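Local coordinates for C24 protein (Bizionia argentinensis JUB59, PDB 6OV6) that probably forms the receptor-binding tip of a bacteriophage long tail fibre and binds manganese ions, at the interface of chains A and B. Numbering follows the deposited sequence. Chains: chain A/B, C24 protein.

Contact 1: the interface of chains A and B. Residues chain A 200, 202, 245, 247-248; chain B 200-203.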
loop_
_atom_site.group_PDB
_atom_site.type_symbol
_atom_site.label_atom_id
_atom_site.label_comp_id
_atom_site.label_asym_id
_atom_site.label_seq_id
_atom_site.Cartn_x
_atom_site.Cartn_y
_atom_site.Cartn_z
ATOM N N VAL A 200 -3.281 55.179 5.174
ATOM C CA VAL A 200 -3.074 55.824 6.463
ATOM C C VAL A 200 -3.510 57.288 6.323
ATOM O O VAL A 200 -3.355 57.861 5.249
ATOM C CB VAL A 200 -1.609 55.619 6.987
ATOM C CG1 VAL A 200 -0.570 56.400 6.170
ATOM C CG2 VAL A 200 -1.501 55.934 8.458
ATOM N N VAL A 202 -2.966 61.054 7.713
ATOM C CA VAL A 202 -2.071 61.905 8.506
ATOM C C VAL A 202 -2.905 63.100 8.967
ATOM O O VAL A 202 -3.408 63.836 8.119
ATOM C CB VAL A 202 -0.777 62.344 7.751
ATOM C CG1 VAL A 202 0.165 63.120 8.690
ATOM C CG2 VAL A 202 -0.060 61.132 7.149
ATOM N N ARG A 245 -4.554 64.222 5.540
ATOM C CA ARG A 245 -4.064 63.603 4.292
ATOM C C ARG A 245 -4.173 62.077 4.300
ATOM O O ARG A 245 -3.479 61.426 5.078
ATOM C CB ARG A 245 -2.602 64.005 4.006
ATOM C CG ARG A 245 -2.332 65.503 4.060
ATOM C CD ARG A 245 -3.117 66.327 3.054
ATOM N NE ARG A 245 -2.744 66.034 1.669
ATOM C CZ ARG A 245 -1.622 66.439 1.088
ATOM N NH1 ARG A 245 -0.731 67.149 1.771
ATOM N NH2 ARG A 245 -1.381 66.139 -0.181
ATOM N N LEU A 247 -3.242 58.683 2.634
ATOM C CA LEU A 247 -2.171 58.231 1.755
ATOM C C LEU A 247 -2.215 56.735 1.511
ATOM O O LEU A 247 -2.667 56.008 2.377
ATOM C CB LEU A 247 -0.824 58.583 2.419
ATOM C CG LEU A 247 -0.630 60.052 2.899
ATOM C CD1 LEU A 247 0.656 60.191 3.677
ATOM C CD2 LEU A 247 -0.666 61.024 1.732
ATOM N N THR A 248 -1.697 56.285 0.352
ATOM C CA THR A 248 -1.608 54.855 0.036
ATOM C C THR A 248 -0.145 54.442 0.057
ATOM O O THR A 248 0.700 55.109 -0.543
ATOM C CB THR A 248 -2.271 54.502 -1.309
ATOM O OG1 THR A 248 -3.630 54.965 -1.252
ATOM C CG2 THR A 248 -2.213 52.959 -1.615
ATOM N N VAL B 200 5.416 54.726 3.007
ATOM C CA VAL B 200 4.374 55.700 2.717
ATOM C C VAL B 200 5.065 57.060 2.610
ATOM O O VAL B 200 6.008 57.314 3.356
ATOM C CB VAL B 200 3.199 55.645 3.738
ATOM C CG1 VAL B 200 3.620 56.107 5.145
ATOM C CG2 VAL B 200 2.000 56.437 3.237
ATOM N N THR B 201 4.654 57.891 1.644
ATOM C CA THR B 201 5.238 59.208 1.434
ATOM C C THR B 201 4.316 60.273 1.941
ATOM O O THR B 201 3.220 60.434 1.409
ATOM C CB THR B 201 5.629 59.423 -0.032
ATOM O OG1 THR B 201 6.519 58.385 -0.405
ATOM C CG2 THR B 201 6.331 60.766 -0.251
ATOM N N VAL B 202 4.754 61.014 2.964
ATOM C CA VAL B 202 3.949 62.107 3.512
ATOM C C VAL B 202 4.370 63.348 2.748
ATOM O O VAL B 202 5.546 63.722 2.787
ATOM C CB VAL B 202 4.097 62.275 5.056
ATOM C CG1 VAL B 202 3.114 63.324 5.566
ATOM C CG2 VAL B 202 3.865 60.946 5.788
ATOM N N PRO B 203 3.456 63.989 2.002
ATOM C CA PRO B 203 3.869 65.176 1.242
ATOM C C PRO B 203 4.013 66.422 2.108
ATOM O O PRO B 203 3.245 66.594 3.063
ATOM C CB PRO B 203 2.746 65.337 0.210
ATOM C CG PRO B 203 1.549 64.787 0.893
ATOM C CD PRO B 203 2.016 63.689 1.814
HETATM O O HOH W 1 2.720 56.861 -0.289
#
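A:Leu247 packs against strand 199-202 of chain B and the start of the loop after it, and with 60 Å² hidden it contributes the largest area of the residues in this patch. Its contacts are mostly apolar; CD1 also packs against the backbone carbonyl O of B:Thr201, 3.4 Å away. CB meets CG2 of B:Val200 at 3.6 Å, while the two methyls diverge: CD1 lies 3.8 Å from the CA of B:Val202, and CD2 meets the ring CD of B:Pro203 tip to tip at 3.8 Å. CG is anti to the carbonyl carbon (chi1 -51°), which sends the fork along the partner strand toward the proline. Beside it, like residues pair at matching heights: CG1 of A:Val200 sits 3.9 Å from CG2 of B:Val200, and the methyls of A:Val202 and B:Val202 approach more loosely. Such pairing suits a fibre built from parallel copies.

A second kind of contact is guanidinium against proline. The A:Arg245 chain bends at chi2 and chi3, bringing the NH1/NH2 end of the guanidinium to B:Pro203; the ring CG sits obliquely off that end, out of the plane and beyond both terminal nitrogens, 3.4 Å from each.

The polar link runs through water. Water 1 lies 2.7 Å from the carbonyl O of A:Thr248 and takes the N-H of B:Thr201 in a nearly straight bond, 2.9 Å from N to water oxygen and 170° at the hydrogen.

Contact 2: the interface of chains A and B. Residues chain A 189, 256, 258, 261; chain B 187-191, 261.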
loop_
_atom_site.group_PDB
_atom_site.type_symbol
_atom_site.label_atom_id
_atom_site.label_comp_id
_atom_site.label_asym_id
_atom_site.label_seq_id
_atom_site.Cartn_x
_atom_site.Cartn_y
_atom_site.Cartn_z
ATOM N N PRO A 189 5.408 21.833 2.777
ATOM C CA PRO A 189 4.486 22.658 1.979
ATOM C C PRO A 189 5.126 23.991 1.613
ATOM O O PRO A 189 5.965 24.512 2.358
ATOM C CB PRO A 189 3.284 22.866 2.925
ATOM C CG PRO A 189 3.855 22.744 4.276
ATOM C CD PRO A 189 4.886 21.640 4.140
ATOM N N PHE A 256 6.563 32.730 2.633
ATOM C CA PHE A 256 6.092 31.621 3.444
ATOM C C PHE A 256 7.220 30.593 3.542
ATOM O O PHE A 256 7.780 30.218 2.502
ATOM C CB PHE A 256 4.850 30.973 2.785
ATOM C CG PHE A 256 4.352 29.739 3.521
ATOM C CD1 PHE A 256 3.588 29.860 4.682
ATOM C CD2 PHE A 256 4.648 28.466 3.053
ATOM C CE1 PHE A 256 3.119 28.723 5.355
ATOM C CE2 PHE A 256 4.184 27.328 3.725
ATOM C CZ PHE A 256 3.451 27.461 4.892
ATOM N N GLY A 258 7.542 26.830 4.960
ATOM C CA GLY A 258 6.800 25.698 5.511
ATOM C C GLY A 258 7.587 24.858 6.489
ATOM O O GLY A 258 8.823 24.842 6.466
ATOM N N GLN A 261 6.618 17.932 7.024
ATOM C CA GLN A 261 5.557 17.071 7.514
ATOM C C GLN A 261 5.804 15.634 7.033
ATOM O O GLN A 261 6.562 15.416 6.084
ATOM C CB GLN A 261 4.179 17.599 7.111
ATOM C CG GLN A 261 3.900 17.562 5.638
ATOM C CD GLN A 261 2.677 18.368 5.251
ATOM O OE1 GLN A 261 2.414 19.459 5.764
ATOM N NE2 GLN A 261 1.901 17.851 4.312
ATOM N N VAL B 187 -3.181 15.423 7.663
ATOM C CA VAL B 187 -2.073 16.290 8.101
ATOM C C VAL B 187 -2.539 17.729 7.891
ATOM O O VAL B 187 -3.340 17.991 6.992
ATOM C CB VAL B 187 -0.699 16.057 7.377
ATOM C CG1 VAL B 187 0.016 14.811 7.852
ATOM C CG2 VAL B 187 -0.829 16.103 5.860
ATOM N N THR B 188 -2.011 18.651 8.692
ATOM C CA THR B 188 -2.327 20.078 8.527
ATOM C C THR B 188 -1.003 20.800 8.222
ATOM O O THR B 188 -0.100 20.778 9.051
ATOM C CB THR B 188 -3.050 20.636 9.760
ATOM O OG1 THR B 188 -4.288 19.925 9.899
ATOM C CG2 THR B 188 -3.358 22.133 9.623
ATOM N N PRO B 189 -0.862 21.467 7.066
ATOM C CA PRO B 189 0.398 22.177 6.797
ATOM C C PRO B 189 0.549 23.356 7.773
ATOM O O PRO B 189 -0.444 23.929 8.215
ATOM C CB PRO B 189 0.230 22.668 5.357
ATOM C CG PRO B 189 -1.239 22.805 5.177
ATOM C CD PRO B 189 -1.798 21.616 5.944
ATOM N N SER B 190 1.786 23.650 8.141
ATOM C CA SER B 190 2.072 24.767 9.035
ATOM C C SER B 190 3.306 25.477 8.497
ATOM O O SER B 190 4.084 24.901 7.729
ATOM C CB SER B 190 2.280 24.261 10.463
ATOM O OG SER B 190 3.408 23.412 10.592
ATOM N N GLY B 191 3.478 26.721 8.896
ATOM C CA GLY B 191 4.645 27.460 8.445
ATOM C C GLY B 191 4.632 28.862 8.978
ATOM O O GLY B 191 3.704 29.250 9.694
ATOM N N GLN B 261 -5.575 18.375 5.376
ATOM C CA GLN B 261 -5.589 17.753 4.057
ATOM C C GLN B 261 -5.454 16.232 4.235
ATOM O O GLN B 261 -5.002 15.761 5.270
ATOM C CB GLN B 261 -4.484 18.330 3.142
ATOM C CG GLN B 261 -3.071 18.025 3.606
ATOM C CD GLN B 261 -2.025 18.864 2.920
ATOM O OE1 GLN B 261 -2.213 20.052 2.663
ATOM N NE2 GLN B 261 -0.888 18.260 2.643
HETATM O O HOH W 2 3.737 21.469 7.568
#
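Strands 256-258 and 261-262 of chain A, with A:Pro189 from its loop, meet a continuous stretch of chain B: the end of strand 186-187, the loop 188-190 and the first residue of strand 191-193. B:Gln261 joins from strand 261-262 of its own chain.

Backbone pairing is represented by an antiparallel beta bridge between A:Gly258 and B:Gly191, whose CA atoms lie 4.0 Å apart. B:Gly191 is fully extended, and its CA also faces the A:Phe256 ring, 3.7 Å from CE1. It approaches obliquely from one side of the plane, beyond the CE1-CZ bond rather than over the ring. The A:Phe256 side chain, with CG anti to the backbone N (chi1 176°), reaches beside the bridge.

Apolar contact continues at the prolines, where CG of A:Pro189 lies 3.8 Å from CB of B:Pro189.

The A:Gln261 side chain, extended beyond CG, runs alongside B:Pro189, and 56 Å² of A:Gln261 is hidden by chain B. Its amide O, OE1, lies 3.5 Å from the CA of B:Pro189, and its amide N, NE2, passes CG2 of B:Val187 at 3.6 Å, the two side chains crossing at about a right angle. The same nitrogen meets NE2 of B:Gln261 tip to tip at 3.3 Å, with the amide planes turned 72° apart; as modelled this is a contact of two donors. Water 2 bridges the chains: it accepts the N-H of B:Ser190 (3.0 Å from N to water oxygen) and lies 3.0 Å from OE1 of A:Gln261, compatible with the modelled amide but not proof of its orientation.

The patch lies in the slender shaft, close to where it joins the broader region that holds both chain termini.

The C-alpha centres of contact 1 and contact 2 lie about 37 Å apart along the same shaft, contact 1 toward the distal end. They share no residue, yet the same two runs of chain build both: one passes from 186-187 through 191-193 to 199-202, the other returns from 245-248 through 256-258 to 261-262. Between the patches on the returning run lie A:His252 and A:His254, which bind manganese. Apolar packing and a bridging water occur at both levels, so chains A and B are held together at separated heights, consistent with an elongated fibre of the three copies in the deposited assembly.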